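Protein ninB (Enterobacteria phage lambda, PDB 1PC6) probably acts in the initiation of genetic exchange, with functional similarities to Escherichia coli RecFOR. Local coordinates at residues Trp72-Lys81 with Glu108-Phe119; Ala51-Trp62 with Phe119-Asp129. One frame throughout, in Å; residues are numbered along the deposited sequence.

Contact 1: Trp72-Lys81 with Glu108-Phe119. With BME (beta-mercaptoethanol), chain C.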
loop_
_atom_site.group_PDB
_atom_site.type_symbol
_atom_site.label_atom_id
_atom_site.label_comp_id
_atom_site.label_asym_id
_atom_site.label_seq_id
_atom_site.Cartn_x
_atom_site.Cartn_y
_atom_site.Cartn_z
ATOM N N TRP A 72 -8.467 4.646 10.834
ATOM C CA TRP A 72 -9.357 5.735 10.434
ATOM C C TRP A 72 -9.651 5.697 8.934
ATOM O O TRP A 72 -10.716 6.145 8.497
ATOM C CB TRP A 72 -8.775 7.102 10.810
ATOM C CG TRP A 72 -9.143 7.587 12.192
ATOM C CD1 TRP A 72 -8.317 7.680 13.278
ATOM C CD2 TRP A 72 -10.428 8.050 12.632
ATOM N NE1 TRP A 72 -9.005 8.171 14.360
ATOM C CE2 TRP A 72 -10.303 8.407 13.989
ATOM C CE3 TRP A 72 -11.673 8.198 12.009
ATOM C CZ2 TRP A 72 -11.379 8.905 14.736
ATOM C CZ3 TRP A 72 -12.739 8.692 12.750
ATOM C CH2 TRP A 72 -12.585 9.040 14.099
ATOM N N LYS A 73 -8.723 5.166 8.138
ATOM C CA LYS A 73 -8.957 5.090 6.698
ATOM C C LYS A 73 -10.145 4.158 6.476
ATOM O O LYS A 73 -11.024 4.437 5.665
ATOM C CB LYS A 73 -7.711 4.573 5.970
ATOM C CG LYS A 73 -7.804 4.671 4.452
ATOM C CD LYS A 73 -6.444 4.491 3.783
ATOM C CE LYS A 73 -5.945 3.039 3.758
ATOM N NZ LYS A 73 -6.501 2.219 2.637
ATOM N N CYS A 74 -10.173 3.057 7.222
ATOM C CA CYS A 74 -11.265 2.087 7.141
ATOM C C CYS A 74 -12.616 2.739 7.421
ATOM O O CYS A 74 -13.533 2.679 6.601
ATOM C CB CYS A 74 -11.053 0.957 8.153
ATOM S SG CYS A 74 -10.175 -0.465 7.530
ATOM N N VAL A 75 -12.724 3.343 8.598
ATOM C CA VAL A 75 -13.947 3.999 9.014
ATOM C C VAL A 75 -14.404 4.975 7.942
ATOM O O VAL A 75 -15.567 4.972 7.530
ATOM C CB VAL A 75 -13.743 4.769 10.336
ATOM C CG1 VAL A 75 -15.069 5.327 10.823
ATOM C CG2 VAL A 75 -13.124 3.860 11.383
ATOM N N PHE A 76 -13.485 5.813 7.484
ATOM C CA PHE A 76 -13.848 6.778 6.472
ATOM C C PHE A 76 -14.237 6.085 5.186
ATOM O O PHE A 76 -15.270 6.397 4.616
ATOM C CB PHE A 76 -12.714 7.777 6.239
ATOM C CG PHE A 76 -12.644 8.852 7.285
ATOM C CD1 PHE A 76 -13.724 9.697 7.498
ATOM C CD2 PHE A 76 -11.508 9.002 8.076
ATOM C CE1 PHE A 76 -13.681 10.680 8.494
ATOM C CE2 PHE A 76 -11.450 9.983 9.076
ATOM C CZ PHE A 76 -12.540 10.823 9.285
ATOM N N THR A 77 -13.437 5.133 4.729
ATOM C CA THR A 77 -13.771 4.426 3.501
ATOM C C THR A 77 -15.093 3.679 3.673
ATOM O O THR A 77 -15.887 3.575 2.742
ATOM C CB THR A 77 -12.682 3.428 3.136
ATOM O OG1 THR A 77 -11.469 4.135 2.856
ATOM C CG2 THR A 77 -13.086 2.624 1.921
ATOM N N ALA A 78 -15.331 3.167 4.874
ATOM C CA ALA A 78 -16.558 2.436 5.156
ATOM C C ALA A 78 -17.775 3.321 4.961
ATOM O O ALA A 78 -18.844 2.840 4.608
ATOM C CB ALA A 78 -16.533 1.903 6.575
ATOM N N ALA A 79 -17.607 4.618 5.196
ATOM C CA ALA A 79 -18.695 5.591 5.057
ATOM C C ALA A 79 -19.079 5.874 3.598
ATOM O O ALA A 79 -20.157 6.400 3.320
ATOM C CB ALA A 79 -18.316 6.899 5.761
ATOM N N LEU A 80 -18.195 5.526 2.671
ATOM C CA LEU A 80 -18.458 5.745 1.258
ATOM C C LEU A 80 -18.869 4.462 0.543
ATOM O O LEU A 80 -19.879 4.435 -0.172
ATOM C CB LEU A 80 -17.226 6.341 0.558
ATOM C CG LEU A 80 -16.826 7.809 0.787
ATOM C CD1 LEU A 80 -18.065 8.631 1.203
ATOM C CD2 LEU A 80 -15.726 7.908 1.840
ATOM N N LYS A 81 -18.093 3.401 0.738
ATOM C CA LYS A 81 -18.389 2.134 0.093
ATOM C C LYS A 81 -18.537 1.029 1.128
ATOM O O LYS A 81 -17.673 0.869 1.996
ATOM C CB LYS A 81 -17.272 1.791 -0.891
ATOM C CG LYS A 81 -16.407 2.996 -1.291
ATOM C CD LYS A 81 -15.963 2.956 -2.768
ATOM C CE LYS A 81 -15.198 1.676 -3.118
ATOM N NZ LYS A 81 -15.189 1.385 -4.590
ATOM N N GLU A 108 -13.845 9.184 -6.552
ATOM C CA GLU A 108 -14.093 8.624 -5.223
ATOM C C GLU A 108 -13.038 9.125 -4.263
ATOM O O GLU A 108 -13.341 9.773 -3.261
ATOM C CB GLU A 108 -14.011 7.101 -5.260
ATOM C CG GLU A 108 -14.649 6.469 -6.481
ATOM C CD GLU A 108 -14.671 4.953 -6.410
ATOM O OE1 GLU A 108 -15.419 4.409 -5.556
ATOM O OE2 GLU A 108 -13.937 4.314 -7.204
ATOM N N PHE A 109 -11.791 8.794 -4.577
ATOM C CA PHE A 109 -10.660 9.203 -3.759
ATOM C C PHE A 109 -10.803 10.681 -3.399
ATOM O O PHE A 109 -10.535 11.088 -2.266
ATOM C CB PHE A 109 -9.363 8.963 -4.521
ATOM C CG PHE A 109 -8.136 9.311 -3.745
ATOM C CD1 PHE A 109 -7.853 10.637 -3.421
ATOM C CD2 PHE A 109 -7.257 8.315 -3.336
ATOM C CE1 PHE A 109 -6.707 10.965 -2.699
ATOM C CE2 PHE A 109 -6.103 8.631 -2.611
ATOM C CZ PHE A 109 -5.829 9.957 -2.292
ATOM N N ALA A 110 -11.223 11.481 -4.374
ATOM C CA ALA A 110 -11.426 12.902 -4.147
ATOM C C ALA A 110 -12.465 13.068 -3.022
ATOM O O ALA A 110 -12.291 13.896 -2.119
ATOM C CB ALA A 110 -11.909 13.565 -5.431
ATOM N N GLU A 111 -13.532 12.265 -3.075
ATOM C CA GLU A 111 -14.599 12.298 -2.069
ATOM C C GLU A 111 -14.132 11.886 -0.684
ATOM O O GLU A 111 -14.592 12.430 0.320
ATOM C CB GLU A 111 -15.755 11.392 -2.483
ATOM C CG GLU A 111 -16.759 12.064 -3.386
ATOM C CD GLU A 111 -17.941 11.174 -3.705
ATOM O OE1 GLU A 111 -18.410 10.466 -2.790
ATOM O OE2 GLU A 111 -18.408 11.190 -4.867
ATOM N N LEU A 112 -13.226 10.912 -0.640
ATOM C CA LEU A 112 -12.684 10.416 0.614
ATOM C C LEU A 112 -12.020 11.555 1.352
ATOM O O LEU A 112 -12.257 11.762 2.542
ATOM C CB LEU A 112 -11.659 9.314 0.344
ATOM C CG LEU A 112 -10.743 8.910 1.503
ATOM C CD1 LEU A 112 -11.565 8.687 2.764
ATOM C CD2 LEU A 112 -9.968 7.659 1.125
ATOM N N LEU A 113 -11.187 12.292 0.630
ATOM C CA LEU A 113 -10.473 13.429 1.197
ATOM C C LEU A 113 -11.435 14.506 1.687
ATOM O O LEU A 113 -11.167 15.190 2.681
ATOM C CB LEU A 113 -9.516 14.028 0.152
ATOM C CG LEU A 113 -8.176 13.337 -0.138
ATOM C CD1 LEU A 113 -7.490 14.035 -1.284
ATOM C CD2 LEU A 113 -7.281 13.379 1.090
ATOM N N GLU A 114 -12.551 14.661 0.976
ATOM C CA GLU A 114 -13.567 15.651 1.337
ATOM C C GLU A 114 -14.222 15.212 2.647
ATOM O O GLU A 114 -14.415 16.015 3.574
ATOM C CB GLU A 114 -14.624 15.768 0.210
ATOM N N LEU A 115 -14.553 13.927 2.714
ATOM C CA LEU A 115 -15.162 13.372 3.903
ATOM C C LEU A 115 -14.233 13.622 5.090
ATOM O O LEU A 115 -14.630 14.239 6.088
ATOM C CB LEU A 115 -15.381 11.876 3.732
ATOM C CG LEU A 115 -16.127 11.236 4.898
ATOM C CD1 LEU A 115 -17.414 11.984 5.151
ATOM C CD2 LEU A 115 -16.407 9.786 4.584
ATOM N N ILE A 116 -12.994 13.147 4.974
ATOM C CA ILE A 116 -12.014 13.327 6.037
ATOM C C ILE A 116 -11.870 14.791 6.458
ATOM O O ILE A 116 -11.842 15.103 7.649
ATOM C CB ILE A 116 -10.637 12.816 5.614
ATOM C CG1 ILE A 116 -10.759 11.412 5.020
ATOM C CG2 ILE A 116 -9.709 12.813 6.823
ATOM C CD1 ILE A 116 -9.437 10.838 4.583
ATOM N N GLN A 117 -11.782 15.688 5.481
ATOM C CA GLN A 117 -11.629 17.114 5.768
ATOM C C GLN A 117 -12.872 17.670 6.451
ATOM O O GLN A 117 -12.769 18.435 7.408
ATOM C CB GLN A 117 -11.338 17.892 4.468
ATOM N N ALA A 118 -14.045 17.278 5.957
ATOM C CA ALA A 118 -15.313 17.731 6.524
ATOM C C ALA A 118 -15.486 17.216 7.963
ATOM O O ALA A 118 -15.868 17.968 8.869
ATOM C CB ALA A 118 -16.465 17.254 5.649
ATOM N N PHE A 119 -15.199 15.932 8.161
ATOM C CA PHE A 119 -15.304 15.320 9.473
ATOM C C PHE A 119 -14.405 16.028 10.477
ATOM O O PHE A 119 -14.851 16.420 11.548
ATOM C CB PHE A 119 -14.899 13.852 9.412
ATOM C CG PHE A 119 -14.837 13.201 10.756
ATOM C CD1 PHE A 119 -15.987 12.759 11.381
ATOM C CD2 PHE A 119 -13.634 13.072 11.419
ATOM C CE1 PHE A 119 -15.934 12.194 12.657
ATOM C CE2 PHE A 119 -13.575 12.515 12.686
ATOM C CZ PHE A 119 -14.727 12.074 13.307
HETATM C C1 BME C . -9.415 1.593 3.455
HETATM C C2 BME C . -10.632 0.790 3.942
HETATM O O1 BME C . -8.532 1.821 4.535
HETATM S S2 BME C . -10.095 -0.811 4.605
#

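Contact 2: Ala51-Trp62 with Phe119-Asp129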
loop_
_atom_site.group_PDB
_atom_site.type_symbol
_atom_site.label_atom_id
_atom_site.label_comp_id
_atom_site.label_asym_id
_atom_site.label_seq_id
_atom_site.Cartn_x
_atom_site.Cartn_y
_atom_site.Cartn_z
ATOM N N ALA A 51 -1.666 12.722 6.280
ATOM C CA ALA A 51 -1.433 13.773 7.258
ATOM C C ALA A 51 -2.775 14.036 7.940
ATOM O O ALA A 51 -2.821 14.349 9.128
ATOM C CB ALA A 51 -0.925 15.027 6.576
ATOM N N CYS A 52 -3.858 13.900 7.172
ATOM C CA CYS A 52 -5.217 14.092 7.680
ATOM C C CYS A 52 -5.537 12.990 8.652
ATOM O O CYS A 52 -5.863 13.240 9.813
ATOM C CB CYS A 52 -6.236 14.016 6.555
ATOM S SG CYS A 52 -6.055 15.309 5.373
ATOM N N LEU A 53 -5.463 11.764 8.147
ATOM C CA LEU A 53 -5.724 10.593 8.953
ATOM C C LEU A 53 -4.909 10.695 10.239
ATOM O O LEU A 53 -5.427 10.446 11.321
ATOM C CB LEU A 53 -5.354 9.328 8.172
ATOM C CG LEU A 53 -6.115 9.167 6.854
ATOM C CD1 LEU A 53 -5.773 7.838 6.211
ATOM C CD2 LEU A 53 -7.603 9.246 7.109
ATOM N N GLY A 54 -3.644 11.090 10.119
ATOM C CA GLY A 54 -2.794 11.211 11.289
ATOM C C GLY A 54 -3.321 12.227 12.281
ATOM O O GLY A 54 -3.367 11.962 13.480
ATOM N N ASP A 55 -3.729 13.385 11.773
ATOM C CA ASP A 55 -4.259 14.460 12.604
ATOM C C ASP A 55 -5.501 14.004 13.329
ATOM O O ASP A 55 -5.613 14.164 14.542
ATOM C CB ASP A 55 -4.600 15.685 11.750
ATOM C CG ASP A 55 -3.368 16.411 11.255
ATOM O OD1 ASP A 55 -3.470 17.157 10.251
ATOM O OD2 ASP A 55 -2.303 16.237 11.880
ATOM N N VAL A 56 -6.443 13.449 12.582
ATOM C CA VAL A 56 -7.671 12.968 13.185
ATOM C C VAL A 56 -7.310 11.919 14.215
ATOM O O VAL A 56 -7.884 11.862 15.294
ATOM C CB VAL A 56 -8.587 12.331 12.138
ATOM C CG1 VAL A 56 -9.744 11.624 12.823
ATOM C CG2 VAL A 56 -9.098 13.393 11.188
ATOM N N SER A 57 -6.336 11.095 13.861
ATOM C CA SER A 57 -5.866 10.027 14.719
ATOM C C SER A 57 -5.468 10.595 16.053
ATOM O O SER A 57 -5.908 10.135 17.103
ATOM C CB SER A 57 -4.654 9.354 14.082
ATOM O OG SER A 57 -4.128 8.335 14.912
ATOM N N ARG A 58 -4.618 11.603 15.994
ATOM C CA ARG A 58 -4.118 12.262 17.188
ATOM C C ARG A 58 -5.149 13.093 17.938
ATOM O O ARG A 58 -5.154 13.128 19.168
ATOM C CB ARG A 58 -2.949 13.188 16.824
ATOM C CG ARG A 58 -1.591 12.521 16.680
ATOM C CD ARG A 58 -0.508 13.562 16.416
ATOM N NE ARG A 58 -0.666 14.189 15.101
ATOM C CZ ARG A 58 -0.431 13.572 13.941
ATOM N NH1 ARG A 58 -0.020 12.308 13.929
ATOM N NH2 ARG A 58 -0.620 14.212 12.790
ATOM N N GLN A 59 -6.029 13.756 17.204
ATOM C CA GLN A 59 -6.973 14.653 17.844
ATOM C C GLN A 59 -8.355 14.187 18.244
ATOM O O GLN A 59 -8.858 14.608 19.273
ATOM C CB GLN A 59 -7.084 15.922 16.996
ATOM C CG GLN A 59 -5.737 16.594 16.795
ATOM C CD GLN A 59 -5.808 17.829 15.934
ATOM O OE1 GLN A 59 -6.621 18.720 16.175
ATOM N NE2 GLN A 59 -4.944 17.901 14.928
ATOM N N VAL A 60 -8.986 13.322 17.472
ATOM C CA VAL A 60 -10.330 12.933 17.859
ATOM C C VAL A 60 -10.470 11.474 18.322
ATOM O O VAL A 60 -9.992 10.545 17.663
ATOM C CB VAL A 60 -11.313 13.265 16.703
ATOM C CG1 VAL A 60 -10.665 14.272 15.763
ATOM C CG2 VAL A 60 -11.713 12.028 15.959
ATOM N N GLU A 61 -11.102 11.263 19.474
ATOM C CA GLU A 61 -11.266 9.897 19.935
ATOM C C GLU A 61 -12.620 9.354 19.525
ATOM O O GLU A 61 -13.648 10.004 19.707
ATOM C CB GLU A 61 -11.107 9.789 21.443
ATOM C CG GLU A 61 -12.299 10.225 22.241
ATOM C CD GLU A 61 -12.547 9.290 23.405
ATOM O OE1 GLU A 61 -11.570 8.989 24.146
ATOM O OE2 GLU A 61 -13.716 8.857 23.569
ATOM N N TRP A 62 -12.597 8.148 18.968
ATOM C CA TRP A 62 -13.792 7.477 18.494
ATOM C C TRP A 62 -14.391 6.543 19.527
ATOM O O TRP A 62 -13.836 5.474 19.807
ATOM C CB TRP A 62 -13.472 6.663 17.258
ATOM C CG TRP A 62 -14.662 6.321 16.443
ATOM C CD1 TRP A 62 -14.969 5.096 15.926
ATOM C CD2 TRP A 62 -15.629 7.233 15.910
ATOM N NE1 TRP A 62 -16.061 5.192 15.089
ATOM C CE2 TRP A 62 -16.484 6.493 15.063
ATOM C CE3 TRP A 62 -15.853 8.603 16.059
ATOM C CZ2 TRP A 62 -17.539 7.073 14.372
ATOM C CZ3 TRP A 62 -16.904 9.180 15.370
ATOM C CH2 TRP A 62 -17.734 8.414 14.536
ATOM N N PHE A 119 -15.199 15.932 8.161
ATOM C CA PHE A 119 -15.304 15.320 9.473
ATOM C C PHE A 119 -14.405 16.028 10.477
ATOM O O PHE A 119 -14.851 16.420 11.548
ATOM C CB PHE A 119 -14.899 13.852 9.412
ATOM C CG PHE A 119 -14.837 13.201 10.756
ATOM C CD1 PHE A 119 -15.987 12.759 11.381
ATOM C CD2 PHE A 119 -13.634 13.072 11.419
ATOM C CE1 PHE A 119 -15.934 12.194 12.657
ATOM C CE2 PHE A 119 -13.575 12.515 12.686
ATOM C CZ PHE A 119 -14.727 12.074 13.307
ATOM N N GLY A 120 -13.133 16.182 10.130
ATOM C CA GLY A 120 -12.201 16.832 11.036
ATOM C C GLY A 120 -12.520 18.286 11.311
ATOM O O GLY A 120 -12.271 18.818 12.391
ATOM N N THR A 121 -13.082 18.930 10.307
ATOM C CA THR A 121 -13.450 20.318 10.400
ATOM C C THR A 121 -14.452 20.600 11.501
ATOM O O THR A 121 -14.235 21.472 12.336
ATOM C CB THR A 121 -14.016 20.771 9.089
ATOM O OG1 THR A 121 -12.983 20.697 8.107
ATOM C CG2 THR A 121 -14.518 22.177 9.185
ATOM N N GLU A 122 -15.556 19.873 11.510
ATOM C CA GLU A 122 -16.544 20.110 12.547
ATOM C C GLU A 122 -16.089 19.585 13.893
ATOM O O GLU A 122 -16.765 19.792 14.897
ATOM C CB GLU A 122 -17.893 19.490 12.175
ATOM C CG GLU A 122 -17.849 18.036 11.789
ATOM C CD GLU A 122 -19.240 17.461 11.565
ATOM O OE1 GLU A 122 -20.013 18.040 10.774
ATOM O OE2 GLU A 122 -19.561 16.422 12.182
ATOM N N ARG A 123 -14.938 18.916 13.919
ATOM C CA ARG A 123 -14.399 18.379 15.174
ATOM C C ARG A 123 -13.349 19.312 15.775
ATOM O O ARG A 123 -12.802 19.027 16.840
ATOM C CB ARG A 123 -13.768 16.990 14.966
ATOM C CG ARG A 123 -14.702 15.919 14.432
ATOM C CD ARG A 123 -15.870 15.707 15.349
ATOM N NE ARG A 123 -17.012 15.180 14.616
ATOM C CZ ARG A 123 -17.494 13.953 14.759
ATOM N NH1 ARG A 123 -16.929 13.112 15.618
ATOM N NH2 ARG A 123 -18.543 13.568 14.041
ATOM N N GLY A 124 -13.063 20.415 15.089
ATOM C CA GLY A 124 -12.083 21.361 15.597
ATOM C C GLY A 124 -10.662 20.869 15.430
ATOM O O GLY A 124 -9.732 21.280 16.138
ATOM N N VAL A 125 -10.499 19.970 14.476
ATOM C CA VAL A 125 -9.200 19.399 14.194
ATOM C C VAL A 125 -8.254 20.463 13.631
ATOM O O VAL A 125 -8.606 21.187 12.695
ATOM C CB VAL A 125 -9.321 18.223 13.173
ATOM C CG1 VAL A 125 -7.940 17.808 12.689
ATOM C CG2 VAL A 125 -10.034 17.043 13.809
ATOM N N LYS A 126 -7.068 20.572 14.222
ATOM C CA LYS A 126 -6.066 21.507 13.733
ATOM C C LYS A 126 -5.250 20.699 12.727
ATOM O O LYS A 126 -4.666 19.678 13.084
ATOM C CB LYS A 126 -5.162 21.980 14.872
ATOM C CG LYS A 126 -4.057 22.922 14.405
ATOM C CD LYS A 126 -3.033 23.222 15.501
ATOM C CE LYS A 126 -1.825 23.987 14.945
ATOM N NZ LYS A 126 -2.220 25.240 14.231
ATOM N N TRP A 127 -5.224 21.140 11.473
ATOM C CA TRP A 127 -4.496 20.426 10.424
ATOM C C TRP A 127 -3.006 20.707 10.443
ATOM O O TRP A 127 -2.580 21.848 10.282
ATOM C CB TRP A 127 -5.076 20.783 9.068
ATOM C CG TRP A 127 -6.495 20.370 8.948
ATOM C CD1 TRP A 127 -7.585 21.184 8.866
ATOM C CD2 TRP A 127 -6.991 19.027 8.945
ATOM N NE1 TRP A 127 -8.736 20.432 8.814
ATOM C CE2 TRP A 127 -8.399 19.103 8.860
ATOM C CE3 TRP A 127 -6.383 17.766 9.008
ATOM C CZ2 TRP A 127 -9.211 17.961 8.835
ATOM C CZ3 TRP A 127 -7.189 16.633 8.984
ATOM C CH2 TRP A 127 -8.588 16.740 8.898
ATOM N N SER A 128 -2.223 19.644 10.626
ATOM C CA SER A 128 -0.760 19.717 10.726
ATOM C C SER A 128 -0.054 20.165 9.463
ATOM O O SER A 128 0.973 20.858 9.528
ATOM C CB SER A 128 -0.191 18.358 11.148
ATOM O OG SER A 128 -0.429 17.372 10.149
ATOM N N ASP A 129 -0.601 19.750 8.322
ATOM C CA ASP A 129 -0.030 20.080 7.028
ATOM C C ASP A 129 -0.079 21.581 6.798
ATOM O O ASP A 129 0.899 22.168 6.331
ATOM C CB ASP A 129 -0.779 19.332 5.928
ATOM C CG ASP A 129 0.153 18.810 4.855
ATOM O OD1 ASP A 129 1.239 18.295 5.206
ATOM O OD2 ASP A 129 -0.202 18.904 3.663
#

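Contact 1: Trp72-Lys81 with Glu108-Phe119
A knob-into-hole contact joins helix 69-80 to helix 106-122, with Phe76 as the knob among Leu112, Leu115, Ile116 and Phe119. Ile116 CG1 lies over one face of the Phe76 ring, 4.1 Å from its centroid, a CH-pi contact. Leu115 CG approaches the same ring obliquely at Phe76 CD1. The far end of the ring points at Phe119. Phe76 CZ is 3.3 Å from Phe119 CD2. The edge of Phe76 faces the plane of Phe119 in an offset edge-to-face pair with the planes at 74°. Phe119 carries its CG anti to the backbone N (chi1 173°), which sets its ring against both Phe76 and Trp72. Trp72 CH2 lies 3.8 Å from Phe119 CZ, and this second pair is oblique. The three rings form an aromatic cluster.

The two helix segments cross at 114°, with their axes 9.8 Å apart at closest approach. Leu112 CD1 packs on Phe76 CB near this crossing. Leu80 and Leu115 reach toward each other tip to tip, with Leu80 CD2 3.4 Å from Leu115 CD2. Ala79 CB meets the same Leu115 methyl. At the C-terminal side of helix 69-80, Lys81 NZ forms a salt bridge of 3.2 Å with Glu108 OE1, on the syn lone pair of that oxygen. The other carboxylate oxygen, Glu108 OE2, accepts from Arg105 N, so both oxygens of Glu108 are held. Leu89 of the second subunit packs on Phe76, Ala79 and Phe119.

Contact 2: Ala51-Trp62 with Phe119-Asp129
Asp55 and Gln59 both set CG anti to the carbonyl carbon (chi1 -72° and -57°), which turns their polar ends from helix 43-59 toward residues 125-128. Asp55 binds the start of helix 128-140, just after the N-cap position at Trp127. Ser128 N gives a bond of 2.8 Å to Asp55 OD1, from above the carboxylate plane. Ser128 OG donates to Asp55 OD2 on its syn lone pair. Arg58 NH2 reaches Asp55 OD2 on the anti side, so two donors grip this oxygen. One turn along, the Gln59 amide pairs with the backbone of Lys126. Lys126 N meets Gln59 OE1 at 2.7 Å, in the carbonyl plane and on a lone pair. Gln59 NE2 returns a bond to Lys126 O.

Gly124 has positive phi and ends helix 106-122 in a Schellman motif. Beyond it, Val125 CG2 lies 3.4 Å from Val60 CG1. The Trp127 ring packs beside helix 43-59, with CZ3 at 3.7 Å from Cys52 CB and CH2 near Val56 CG2. Cys52 SG sits obliquely to this ring in a sulfur-aromatic contact. Val60 CG2 meets the edge of Phe119, in its plane, 3.8 Å from CE2.

How the contacts relate
The contact centres are about 13 Å apart. Contact 1 is nested along the chain inside the loop closed by contact 2, and helices 43-59 and 69-80 follow each other in sequence. Both contacts use helix 106-122 and share Phe119. They also touch directly: Trp72 CZ2 is 3.4 Å from Val60 CG2, and Ile116 CD1 is 3.5 Å from Leu53 CD2. Helices 43-59, 69-80 and 106-122 thus form one packed helical unit, and contact 2 ties the start of helix 128-140 to it. The second subunit reaches both contacts, so this unit also takes part in the dimer interface.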